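Local structure of mannan endo-1,6-alpha-mannosidase (Chaetomium thermophilum, 6RY0) at residues A[296-301]-A[305-310]; A[326-331]-A[347-352]. The protein probably cleaves or transfers alpha-1,6-mannosidic linkages as a family 76 glycoside hydrolase tied to the placing of GPI-anchored glycoproteins in the fungal cell wall. One frame throughout, in Å; residues are numbered along the deposited sequence.

Both interactions lie on the same side of the chain's centre, with their own centres about 13 Å apart, and they follow each other in series: interaction 1 is complete before interaction 2 begins. Interaction 1 joins the end of helix 281-298 and strand 299-300 to the loop that leaves strand 303-304; interaction 2 pairs helix 323-337 with helix 342-358. Phe299 links them: its side chain leaves the backbone away from residues 305-310, and its ring packs on Met331, Val348, Leu349 and Ser352, with CZ 4.0 Å from Leu349 CD2. The small two-stranded sheet is thereby seated on the next helix pair of the (alpha/alpha)6 barrel of glycoside hydrolase family 76, away from the annotated sites.

Interaction 1. Residues A[296-301]-A[305-310]; sequences RDFFKD and FEIPCE
A two-stranded antiparallel hairpin, 299-300 with 303-304, follows helix 281-298, and this contact lies at its open end, where Phe298 and Lys300 meet Phe305 and Ile307. One backbone bond crosses here: Phe305 N donates to Phe298 O over 2.8 Å, but the N-H...O angle of 124° makes it weak. Lys300 sets CD over one face of the Phe305 ring, toward its rim, a CH-pi contact with CD 4.2 Å from the ring centroid; Glu310 CB covers the opposite face, so the ring is sandwiched. With CG of Phe305 anti to its own backbone N (chi1 -170°), the ring can lie beneath the lysine. The Lys300 chain runs extended to CE and bends only at chi4, and CE also reaches Ile307 CG2. Crossing Phe298 at about a right angle, Ile307 brings CD1 to 3.7 Å from Phe298 CE1, an oblique approach, while Phe305 O sits at the edge of the Phe298 ring, in its plane. Beyond Phe305, Glu306 centres an inverse gamma turn. Its N-H is bound by Glu310 OE1 at a nearly straight 172°, and Glu310 has a second partner in Lys324; the Glu306 carboxylate turns instead to Ser261. The Cys309-Cys316 disulfide closes a short loop within the same connection. At the helix end, the backbone atom Asp297 O meets two branches of one side chain, lying 3.5 Å from Ile307 CG2 and equally far from Ile307 CD1.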
ATOM      1  N   ARG A 296     -17.025   8.223   6.831  1.00  7.55           N
ATOM      2  CA  ARG A 296     -17.323   8.990   8.029  1.00  8.16           C
ATOM      3  C   ARG A 296     -16.080   9.599   8.658  1.00  8.32           C
ATOM      4  O   ARG A 296     -16.092  10.735   9.133  1.00  9.64           O
ATOM      5  CB  ARG A 296     -18.017   8.037   9.016  1.00  8.24           C
ATOM      6  CG  ARG A 296     -18.325   8.603  10.382  1.00  8.69           C
ATOM      7  CD  ARG A 296     -18.730   7.511  11.353  1.00  9.09           C
ATOM      8  NE  ARG A 296     -17.574   6.650  11.621  1.00  8.62           N
ATOM      9  CZ  ARG A 296     -17.578   5.330  11.777  1.00  8.38           C
ATOM     10  NH1 ARG A 296     -18.712   4.636  11.733  1.00  9.19           N
ATOM     11  NH2 ARG A 296     -16.434   4.695  11.969  1.00  8.11           N
ATOM     12  N   ASP A 297     -15.020   8.807   8.717  1.00  7.82           N
ATOM     13  CA  ASP A 297     -13.863   9.179   9.512  1.00  8.31           C
ATOM     14  C   ASP A 297     -12.789   9.954   8.767  1.00  7.95           C
ATOM     15  O   ASP A 297     -12.171  10.857   9.354  1.00  9.33           O
ATOM     16  CB  ASP A 297     -13.223   7.919  10.118  1.00  8.41           C
ATOM     17  CG  ASP A 297     -14.122   7.203  11.114  1.00  8.86           C
ATOM     18  OD1 ASP A 297     -14.999   7.884  11.710  1.00  9.94           O
ATOM     19  OD2 ASP A 297     -13.918   5.988  11.330  1.00  8.92           O
ATOM     20  N   PHE A 298     -12.531   9.590   7.517  1.00  7.45           N
ATOM     21  CA  PHE A 298     -11.362  10.132   6.818  1.00  7.96           C
ATOM     22  C   PHE A 298     -11.682  11.158   5.764  1.00  8.74           C
ATOM     23  O   PHE A 298     -10.776  11.828   5.300  1.00 12.18           O
ATOM     24  CB  PHE A 298     -10.525   9.009   6.183  1.00  7.69           C
ATOM     25  CG  PHE A 298      -9.901   8.125   7.219  1.00  7.43           C
ATOM     26  CD1 PHE A 298      -8.854   8.588   7.983  1.00  7.90           C
ATOM     27  CD2 PHE A 298     -10.399   6.861   7.457  1.00  8.53           C
ATOM     28  CE1 PHE A 298      -8.298   7.791   8.969  1.00  8.51           C
ATOM     29  CE2 PHE A 298      -9.862   6.067   8.427  1.00  8.42           C
ATOM     30  CZ  PHE A 298      -8.818   6.545   9.201  1.00  8.37           C
ATOM     31  N   PHE A 299     -12.933  11.306   5.360  1.00  8.10           N
ATOM     32  CA  PHE A 299     -13.278  12.281   4.338  1.00  8.78           C
ATOM     33  C   PHE A 299     -13.985  13.433   5.001  1.00 10.11           C
ATOM     34  O   PHE A 299     -15.000  13.278   5.670  1.00 11.46           O
ATOM     35  CB  PHE A 299     -14.094  11.631   3.219  1.00  9.28           C
ATOM     36  CG  PHE A 299     -13.237  10.772   2.335  1.00  9.26           C
ATOM     37  CD1 PHE A 299     -12.927   9.470   2.679  1.00  8.68           C
ATOM     38  CD2 PHE A 299     -12.679  11.279   1.176  1.00 10.59           C
ATOM     39  CE1 PHE A 299     -12.111   8.684   1.867  1.00 10.35           C
ATOM     40  CE2 PHE A 299     -11.866  10.509   0.374  1.00 11.73           C
ATOM     41  CZ  PHE A 299     -11.571   9.220   0.712  1.00 11.75           C
ATOM     42  N   LYS A 300     -13.410  14.624   4.854  1.00 11.25           N
ATOM     43  CA  LYS A 300     -13.905  15.841   5.476  1.00 13.12           C
ATOM     44  C   LYS A 300     -14.281  16.794   4.365  1.00 15.77           C
ATOM     45  O   LYS A 300     -13.439  17.228   3.588  1.00 16.94           O
ATOM     46  CB  LYS A 300     -12.818  16.420   6.356  1.00 14.97           C
ATOM     47  CG  LYS A 300     -12.624  15.474   7.526  1.00 17.53           C
ATOM     48  CD  LYS A 300     -11.850  15.986   8.678  1.00 19.11           C
ATOM     49  CE  LYS A 300     -11.621  14.931   9.702  1.00 19.26           C
ATOM     50  NZ  LYS A 300     -12.890  14.540  10.387  1.00 19.50           N
ATOM     51  N   ASP A 301     -15.574  17.080   4.259  0.71 17.30           N
ATOM     52  CA  ASP A 301     -16.066  17.848   3.132  0.71 19.16           C
ATOM     53  C   ASP A 301     -15.515  17.310   1.810  0.71 18.27           C
ATOM     54  O   ASP A 301     -15.101  18.086   0.949  0.71 19.17           O
ATOM     55  CB  ASP A 301     -15.738  19.355   3.294  0.71 21.72           C
ATOM     56  CG  ASP A 301     -16.139  19.943   4.701  0.71 23.38           C
ATOM     57  OD1 ASP A 301     -17.227  19.614   5.207  0.71 24.16           O
ATOM     58  OD2 ASP A 301     -15.398  20.762   5.311  0.71 23.63           O
ATOM     59  N   PHE A 305      -8.267  13.011   4.796  1.00  8.12           N
ATOM     60  CA  PHE A 305      -7.658  13.747   5.884  1.00  8.59           C
ATOM     61  C   PHE A 305      -7.028  12.737   6.840  1.00  8.19           C
ATOM     62  O   PHE A 305      -7.725  11.820   7.319  1.00  8.88           O
ATOM     63  CB  PHE A 305      -8.720  14.605   6.582  1.00  9.54           C
ATOM     64  CG  PHE A 305      -8.177  15.566   7.566  1.00 11.41           C
ATOM     65  CD1 PHE A 305      -7.960  15.206   8.853  1.00 12.43           C
ATOM     66  CD2 PHE A 305      -7.874  16.868   7.180  1.00 14.06           C
ATOM     67  CE1 PHE A 305      -7.463  16.157   9.764  1.00 13.72           C
ATOM     68  CE2 PHE A 305      -7.418  17.798   8.068  1.00 15.36           C
ATOM     69  CZ  PHE A 305      -7.189  17.442   9.334  1.00 14.89           C
ATOM     70  N   GLU A 306      -5.760  12.919   7.156  1.00  8.25           N
ATOM     71  CA  GLU A 306      -5.035  11.952   7.988  1.00  8.10           C
ATOM     72  C   GLU A 306      -5.266  12.280   9.460  1.00  8.63           C
ATOM     73  O   GLU A 306      -4.474  12.985  10.093  1.00  9.04           O
ATOM     74  CB  GLU A 306      -3.553  11.912   7.620  1.00  7.88           C
ATOM     75  CG  GLU A 306      -2.856  10.668   8.129  1.00  7.89           C
ATOM     76  CD  GLU A 306      -3.521   9.405   7.607  1.00  7.63           C
ATOM     77  OE1 GLU A 306      -3.640   9.311   6.362  1.00  8.00           O
ATOM     78  OE2 GLU A 306      -3.937   8.563   8.418  1.00  8.60           O
ATOM     79  N   ILE A 307      -6.387  11.784   9.997  1.00  8.81           N
ATOM     80  CA  ILE A 307      -6.886  12.264  11.289  1.00 10.09           C
ATOM     81  C   ILE A 307      -5.858  12.234  12.432  1.00  9.71           C
ATOM     82  O   ILE A 307      -5.943  13.130  13.247  1.00 11.00           O
ATOM     83  CB  ILE A 307      -8.333  11.826  11.650  1.00 12.73           C
ATOM     84  CG1 ILE A 307      -8.396  10.336  11.654  1.00 14.12           C
ATOM     85  CG2 ILE A 307      -9.388  12.422  10.701  1.00 12.55           C
ATOM     86  CD1 ILE A 307      -9.804   9.721  11.741  1.00 14.04           C
ATOM     87  N   PRO A 308      -4.932  11.253  12.538  1.00 10.10           N
ATOM     88  CA  PRO A 308      -4.054  11.312  13.708  1.00 11.33           C
ATOM     89  C   PRO A 308      -3.027  12.415  13.697  1.00 11.98           C
ATOM     90  O   PRO A 308      -2.449  12.661  14.753  1.00 14.77           O
ATOM     91  CB  PRO A 308      -3.355   9.947  13.705  1.00 12.44           C
ATOM     92  CG  PRO A 308      -4.279   9.058  12.896  1.00 12.07           C
ATOM     93  CD  PRO A 308      -4.759   9.980  11.814  1.00 11.01           C
ATOM     94  N   CYS A 309      -2.756  13.041  12.561  1.00 11.69           N
ATOM     95  CA  CYS A 309      -1.657  13.999  12.489  1.00 12.00           C
ATOM     96  C   CYS A 309      -1.921  15.259  11.714  1.00 11.63           C
ATOM     97  O   CYS A 309      -1.254  16.243  11.973  1.00 12.51           O
ATOM     98  CB  CYS A 309      -0.382  13.304  11.998  1.00 13.26           C
ATOM     99  SG  CYS A 309      -0.429  12.715  10.287  1.00 13.24           S
ATOM    100  N   GLU A 310      -2.856  15.282  10.777  1.00 10.61           N
ATOM    101  CA  GLU A 310      -2.967  16.390   9.837  1.00 10.28           C
ATOM    102  C   GLU A 310      -3.574  17.654  10.447  1.00 12.17           C
ATOM    103  O   GLU A 310      -3.502  18.717   9.848  1.00 14.08           O
ATOM    104  CB  GLU A 310      -3.762  15.927   8.612  1.00  9.22           C
ATOM    105  CG  GLU A 310      -3.810  16.932   7.491  1.00  9.27           C
ATOM    106  CD  GLU A 310      -4.396  16.415   6.181  1.00  8.94           C
ATOM    107  OE1 GLU A 310      -4.484  15.188   5.959  1.00  8.58           O
ATOM    108  OE2 GLU A 310      -4.736  17.280   5.340  1.00  9.78           O
TER

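Interaction 2. Residues A[326-331]-A[347-352]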
ATOM      1  N   TYR A 326      -2.382   5.851  -1.016  1.00  6.90           N
ATOM      2  CA  TYR A 326      -2.861   4.461  -0.992  0.67  6.65           C
ATOM      3  C   TYR A 326      -4.376   4.417  -0.876  1.00  6.44           C
ATOM      4  O   TYR A 326      -5.035   3.614  -1.541  1.00  6.69           O
ATOM      5  CB  TYR A 326      -2.272   3.657   0.172  0.67  6.23           C
ATOM      6  CG  TYR A 326      -0.795   3.848   0.358  0.67  6.43           C
ATOM      7  CD1 TYR A 326       0.059   4.084  -0.706  0.67  6.69           C
ATOM      8  CD2 TYR A 326      -0.243   3.803   1.616  0.67  6.41           C
ATOM      9  CE1 TYR A 326       1.411   4.299  -0.517  0.67  6.88           C
ATOM     10  CE2 TYR A 326       1.119   3.992   1.826  0.67  7.07           C
ATOM     11  CZ  TYR A 326       1.931   4.247   0.759  0.67  7.22           C
ATOM     12  OH  TYR A 326       3.283   4.506   0.915  0.67  7.95           O
ATOM     13  N   VAL A 327      -4.952   5.282  -0.043  1.00  6.33           N
ATOM     14  CA  VAL A 327      -6.406   5.334   0.111  1.00  6.83           C
ATOM     15  C   VAL A 327      -7.056   5.523  -1.257  1.00  6.23           C
ATOM     16  O   VAL A 327      -7.983   4.810  -1.633  1.00  6.42           O
ATOM     17  CB  VAL A 327      -6.815   6.426   1.110  1.00  7.64           C
ATOM     18  CG1 VAL A 327      -8.315   6.577   1.122  1.00  8.23           C
ATOM     19  CG2 VAL A 327      -6.276   6.134   2.488  1.00  8.29           C
ATOM     20  N   HIS A 328      -6.572   6.515  -2.011  1.00  6.32           N
ATOM     21  CA  HIS A 328      -7.144   6.751  -3.330  1.00  6.52           C
ATOM     22  C   HIS A 328      -6.997   5.556  -4.257  1.00  6.40           C
ATOM     23  O   HIS A 328      -7.958   5.131  -4.886  1.00  7.04           O
ATOM     24  CB  HIS A 328      -6.476   7.993  -3.979  1.00  6.67           C
ATOM     25  CG  HIS A 328      -7.143   9.286  -3.611  1.00  6.59           C
ATOM     26  ND1 HIS A 328      -8.004   9.908  -4.474  1.00  6.87           N
ATOM     27  CD2 HIS A 328      -7.096  10.087  -2.501  1.00  7.43           C
ATOM     28  CE1 HIS A 328      -8.454  11.023  -3.895  1.00  7.20           C
ATOM     29  NE2 HIS A 328      -7.921  11.169  -2.699  1.00  8.06           N
ATOM     30  N   ARG A 329      -5.784   5.032  -4.383  1.00  6.12           N
ATOM     31  CA  ARG A 329      -5.554   3.951  -5.356  1.00  6.65           C
ATOM     32  C   ARG A 329      -6.339   2.704  -4.990  1.00  6.38           C
ATOM     33  O   ARG A 329      -6.892   2.030  -5.870  1.00  7.00           O
ATOM     34  CB  ARG A 329      -4.044   3.621  -5.461  1.00  9.40           C
ATOM     35  CG  ARG A 329      -3.259   4.595  -6.257  1.00  9.24           C
ATOM     36  CD  ARG A 329      -1.721   4.438  -6.036  1.00 11.25           C
ATOM     37  NE  ARG A 329      -1.333   3.097  -6.231  1.00 11.84           N
ATOM     38  CZ  ARG A 329      -0.598   2.381  -5.392  1.00 11.42           C
ATOM     39  NH1 ARG A 329      -0.045   2.866  -4.282  1.00 12.33           N
ATOM     40  NH2 ARG A 329      -0.408   1.075  -5.674  1.00 13.43           N
ATOM     41  N   TRP A 330      -6.344   2.364  -3.709  1.00  6.21           N
ATOM     42  CA  TRP A 330      -7.014   1.153  -3.248  1.00  6.25           C
ATOM     43  C   TRP A 330      -8.528   1.301  -3.346  1.00  6.35           C
ATOM     44  O   TRP A 330      -9.218   0.379  -3.805  1.00  6.82           O
ATOM     45  CB  TRP A 330      -6.599   0.817  -1.831  1.00  6.44           C
ATOM     46  CG  TRP A 330      -5.173   0.413  -1.678  1.00  7.05           C
ATOM     47  CD1 TRP A 330      -4.320  -0.019  -2.633  1.00  8.81           C
ATOM     48  CD2 TRP A 330      -4.434   0.440  -0.454  1.00  7.06           C
ATOM     49  NE1 TRP A 330      -3.075  -0.243  -2.068  1.00  9.81           N
ATOM     50  CE2 TRP A 330      -3.133   0.031  -0.728  1.00  8.44           C
ATOM     51  CE3 TRP A 330      -4.758   0.801   0.851  1.00  7.25           C
ATOM     52  CZ2 TRP A 330      -2.161  -0.072   0.249  1.00  9.31           C
ATOM     53  CZ3 TRP A 330      -3.785   0.740   1.822  1.00  8.24           C
ATOM     54  CH2 TRP A 330      -2.506   0.285   1.513  1.00  8.85           C
ATOM     55  N   MET A 331      -9.066   2.445  -2.932  1.00  6.18           N
ATOM     56  CA  MET A 331     -10.514   2.656  -3.048  1.00  6.37           C
ATOM     57  C   MET A 331     -10.973   2.649  -4.501  1.00  6.34           C
ATOM     58  O   MET A 331     -12.049   2.152  -4.818  1.00  6.92           O
ATOM     59  CB  MET A 331     -10.961   3.918  -2.333  1.00  6.79           C
ATOM     60  CG  MET A 331     -10.865   3.799  -0.807  1.00  7.20           C
ATOM     61  SD  MET A 331     -11.410   5.259   0.098  1.00  7.84           S
ATOM     62  CE  MET A 331     -13.178   5.125  -0.093  1.00 11.18           C
ATOM     63  N   PRO A 347     -17.291   9.695  -6.515  1.00  9.11           N
ATOM     64  CA  PRO A 347     -17.488  11.150  -6.355  1.00 10.36           C
ATOM     65  C   PRO A 347     -16.639  11.746  -5.251  1.00  9.79           C
ATOM     66  O   PRO A 347     -16.224  12.911  -5.337  1.00 10.34           O
ATOM     67  CB  PRO A 347     -18.988  11.263  -6.060  1.00 11.77           C
ATOM     68  CG  PRO A 347     -19.569  10.040  -6.677  1.00 12.52           C
ATOM     69  CD  PRO A 347     -18.558   8.960  -6.429  1.00 10.25           C
ATOM     70  N   VAL A 348     -16.376  10.980  -4.184  1.00  9.45           N
ATOM     71  CA  VAL A 348     -15.590  11.455  -3.071  0.51  9.87           C
ATOM     72  C   VAL A 348     -14.087  11.463  -3.429  1.00  8.57           C
ATOM     73  O   VAL A 348     -13.345  12.381  -3.082  1.00  9.28           O
ATOM     74  CB  VAL A 348     -15.932  10.552  -1.862  0.51 10.85           C
ATOM     75  CG1 VAL A 348     -15.154  10.949  -0.667  0.51 11.20           C
ATOM     76  CG2 VAL A 348     -17.462  10.562  -1.587  0.51 11.86           C
ATOM     77  N   LEU A 349     -13.629  10.442  -4.155  1.00  8.14           N
ATOM     78  CA  LEU A 349     -12.258  10.498  -4.646  1.00  7.67           C
ATOM     79  C   LEU A 349     -12.080  11.700  -5.572  1.00  8.01           C
ATOM     80  O   LEU A 349     -11.006  12.315  -5.589  1.00  8.17           O
ATOM     81  CB  LEU A 349     -11.830   9.209  -5.322  1.00  7.69           C
ATOM     82  CG  LEU A 349     -11.843   7.966  -4.432  1.00  7.58           C
ATOM     83  CD1 LEU A 349     -11.286   6.788  -5.205  1.00  7.91           C
ATOM     84  CD2 LEU A 349     -11.100   8.187  -3.114  1.00  8.38           C
ATOM     85  N   ARG A 350     -13.094  12.023  -6.354  1.00  8.31           N
ATOM     86  CA  ARG A 350     -12.974  13.182  -7.227  1.00  8.80           C
ATOM     87  C   ARG A 350     -12.813  14.476  -6.430  1.00  8.74           C
ATOM     88  O   ARG A 350     -11.929  15.287  -6.755  1.00  9.30           O
ATOM     89  CB  ARG A 350     -14.189  13.261  -8.155  1.00 10.03           C
ATOM     90  CG  ARG A 350     -14.328  14.539  -8.921  1.00 11.92           C
ATOM     91  CD  ARG A 350     -13.299  14.620 -10.000  1.00 13.71           C
ATOM     92  NE  ARG A 350     -13.244  15.989 -10.516  1.00 14.57           N
ATOM     93  CZ  ARG A 350     -12.601  16.327 -11.611  1.00 14.78           C
ATOM     94  NH1 ARG A 350     -12.030  15.370 -12.355  1.00 15.24           N
ATOM     95  NH2 ARG A 350     -12.530  17.604 -11.945  1.00 15.95           N
ATOM     96  N   THR A 351     -13.657  14.729  -5.429  1.00  8.70           N
ATOM     97  CA  THR A 351     -13.492  15.947  -4.666  1.00  9.20           C
ATOM     98  C   THR A 351     -12.157  15.965  -3.914  1.00  8.34           C
ATOM     99  O   THR A 351     -11.535  17.014  -3.738  1.00  8.99           O
ATOM    100  CB  THR A 351     -14.667  16.219  -3.711  1.00 10.52           C
ATOM    101  OG1 THR A 351     -14.956  15.038  -2.954  1.00 10.14           O
ATOM    102  CG2 THR A 351     -15.906  16.593  -4.509  1.00 11.73           C
ATOM    103  N   SER A 352     -11.689  14.800  -3.470  1.00  7.92           N
ATOM    104  CA  SER A 352     -10.432  14.732  -2.745  1.00  7.79           C
ATOM    105  C   SER A 352      -9.275  15.048  -3.698  1.00  7.36           C
ATOM    106  O   SER A 352      -8.362  15.807  -3.333  1.00  8.20           O
ATOM    107  CB  SER A 352     -10.313  13.363  -2.079  1.00  7.91           C
ATOM    108  OG  SER A 352      -9.175  13.255  -1.278  1.00  8.12           O
TER
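Leu349 and His328, with the largest buried areas of this helix-helix contact, slide past each other in opposite directions between two helices that run roughly antiparallel. The axes of the short segments approach to 10.8 Å and their directions differ by 150°. Leu349 sets CD2 over one face of the His328 imidazole, 4.0 Å from the ring centroid, which is CH-pi geometry. Its other branch, CD1, turns to the partner helix, meeting His328 O and, at 4.1 Å, Met331 CB. The imidazole edge faces the second helix: Leu349 O lies in the ring plane beside CE1, at 3.3 Å, and Ser352 OG lies there beside NE2. The His328 NE2 to Ser352 OG hydrogen bond is 2.8 Å long with an angle of 153°, and either atom may be the donor. Ser352 presents OG to the ring because its hydroxyl stands anti to its own backbone N (chi1 -175°). A methyl above the plane and a polar partner at the rim together constrain both the position and the rotation of the buried imidazole. Ser352 OG also bonds to Val304 N, coupling the helix pair to strand 303-304. Ala398 touches His328, and Ser261 and Ala265 touch Val327, so helices 389-401 and 261-278, with the small hairpin, are among the elements packed around the contact.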